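Local coordinates for uncharacterized protein (PDB 4GDZ) that is of unknown function, a DUF4251-family protein of Bacteroides eggerthii whose antiparallel beta-sheet fold carries a magnesium ion, at residues A[40-44]-A[45-49]. Sequence-based numbering, arbitrary orientation.
Sequences AALKA and QQFVL
Leu42 lays its CD2 methyl over one face of the Phe47 ring, where the chain leaves a helix and doubles back as a strand. The methyl sits 3.9 Å from the centroid of that ring, 15° off its normal and offset toward the rim, a CH-pi contact in which the branched leucine brings one methyl onto the pi face that the phenylalanine presents. Phe47 reaches it because chi1 of 63° sets CG between the backbone N and the carbonyl carbon, swinging the ring back against the last helical turn. Beside this, Ala41 CB packs at 3.8 Å from Phe47 CB, a small methyl allowing strand and helix to come close, while Ala41 O lies at the ring edge. Were Phe47 replaced by an alanine, the CD2 methyl of Leu42 would probably lose the ring face it rests on, and a gap would open between the helix end and the strand.

The backbone turn is a Schellman motif. Gln45 takes a positive phi, a left-handed conformation often taken by glycine and here adopted by a glutamine, which lets Gln46 N donate an almost straight bond to Ala41 O, 3.1 Å long. Gln45 N bonds to Leu42 O at 3.0 Å, from well above the carbonyl plane.

The other side is looser and more polar. Ala44 is exposed, as is Lys43, whose CB points away from the strand; Gln45 extends its amide away from the helix end, and Gln46 OE1 comes no nearer Ala44 CB than 4.1 Å, its NE2 bonding instead to Asn74.

The turn thus joins helix 28-44 to strand 46-55, their local axes at 120°. Ala41 and Leu42 set the helix end on Pro163 and Leu161 of strand 155-163, while Phe47, on the strand between, also meets Leu161 and reaches Val73 of strand 61-74.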
loop_
_atom_site.group_PDB
_atom_site.type_symbol
_atom_site.label_atom_id
_atom_site.label_comp_id
_atom_site.label_asym_id
_atom_site.label_seq_id
_atom_site.Cartn_x
_atom_site.Cartn_y
_atom_site.Cartn_z
ATOM N N ALA A 40 6.087 -12.549 22.153
ATOM C CA ALA A 40 5.925 -12.816 23.580
ATOM C C ALA A 40 5.047 -11.734 24.238
ATOM O O ALA A 40 4.253 -12.049 25.116
ATOM C CB ALA A 40 7.277 -12.926 24.285
ATOM N N ALA A 41 5.168 -10.470 23.818
ATOM C CA ALA A 41 4.342 -9.389 24.401
ATOM C C ALA A 41 2.846 -9.585 24.066
ATOM O O ALA A 41 1.988 -9.436 24.940
ATOM C CB ALA A 41 4.819 -8.022 23.929
ATOM N N LEU A 42 2.542 -9.919 22.807
ATOM C CA LEU A 42 1.157 -10.222 22.393
ATOM C C LEU A 42 0.627 -11.383 23.193
ATOM O O LEU A 42 -0.481 -11.317 23.700
ATOM C CB LEU A 42 1.073 -10.612 20.921
ATOM C CG LEU A 42 1.253 -9.484 19.918
ATOM C CD1 LEU A 42 1.408 -10.081 18.514
ATOM C CD2 LEU A 42 0.076 -8.496 19.993
ATOM N N LYS A 43 1.433 -12.439 23.329
ATOM C CA LYS A 43 1.005 -13.613 24.089
ATOM C C LYS A 43 0.755 -13.293 25.581
ATOM O O LYS A 43 -0.176 -13.819 26.170
ATOM C CB LYS A 43 1.993 -14.780 23.938
ATOM C CG LYS A 43 1.328 -16.133 24.145
ATOM C CD LYS A 43 2.320 -17.245 24.430
ATOM C CE LYS A 43 1.618 -18.466 25.003
ATOM N NZ LYS A 43 2.597 -19.419 25.584
ATOM N N ALA A 44 1.570 -12.430 26.182
ATOM C CA ALA A 44 1.329 -11.945 27.554
ATOM C C ALA A 44 0.142 -10.960 27.675
ATOM O O ALA A 44 -0.301 -10.652 28.782
ATOM C CB ALA A 44 2.607 -11.309 28.111
ATOM N N GLN A 45 -0.372 -10.448 26.549
ATOM C CA GLN A 45 -1.352 -9.339 26.567
ATOM C C GLN A 45 -0.802 -8.148 27.339
ATOM O O GLN A 45 -1.504 -7.512 28.108
ATOM C CB GLN A 45 -2.693 -9.783 27.143
ATOM C CG GLN A 45 -3.277 -10.941 26.365
ATOM C CD GLN A 45 -4.698 -11.285 26.762
ATOM O OE1 GLN A 45 -5.322 -10.596 27.562
ATOM N NE2 GLN A 45 -5.214 -12.366 26.197
ATOM N N GLN A 46 0.484 -7.885 27.134
ATOM C CA GLN A 46 1.183 -6.771 27.750
ATOM C C GLN A 46 2.068 -6.157 26.664
ATOM O O GLN A 46 3.200 -6.573 26.453
ATOM C CB GLN A 46 1.966 -7.234 28.982
ATOM C CG GLN A 46 1.044 -7.641 30.119
ATOM C CD GLN A 46 1.793 -8.016 31.378
ATOM O OE1 GLN A 46 2.642 -8.869 31.347
ATOM N NE2 GLN A 46 1.460 -7.382 32.487
ATOM N N PHE A 47 1.509 -5.197 25.934
ATOM C CA PHE A 47 2.182 -4.619 24.787
ATOM C C PHE A 47 1.729 -3.206 24.502
ATOM O O PHE A 47 0.645 -2.780 24.925
ATOM C CB PHE A 47 2.000 -5.504 23.529
ATOM C CG PHE A 47 0.563 -5.657 23.068
ATOM C CD1 PHE A 47 -0.023 -4.710 22.231
ATOM C CD2 PHE A 47 -0.196 -6.767 23.447
ATOM C CE1 PHE A 47 -1.336 -4.865 21.797
ATOM C CE2 PHE A 47 -1.507 -6.921 23.015
ATOM C CZ PHE A 47 -2.070 -5.978 22.173
ATOM N N VAL A 48 2.574 -2.483 23.781
ATOM C CA VAL A 48 2.230 -1.189 23.234
ATOM C C VAL A 48 2.643 -1.149 21.758
ATOM O O VAL A 48 3.776 -1.490 21.420
ATOM C CB VAL A 48 2.925 -0.012 23.954
ATOM C CG1 VAL A 48 2.291 1.303 23.480
ATOM C CG2 VAL A 48 2.837 -0.141 25.464
ATOM N N LEU A 49 1.727 -0.747 20.896
ATOM C CA LEU A 49 2.054 -0.350 19.517
ATOM C C LEU A 49 2.256 1.167 19.545
ATOM O O LEU A 49 1.315 1.916 19.822
ATOM C CB LEU A 49 0.913 -0.726 18.580
ATOM C CG LEU A 49 1.096 -0.562 17.052
ATOM C CD1 LEU A 49 1.041 0.891 16.616
ATOM C CD2 LEU A 49 2.407 -1.140 16.624
#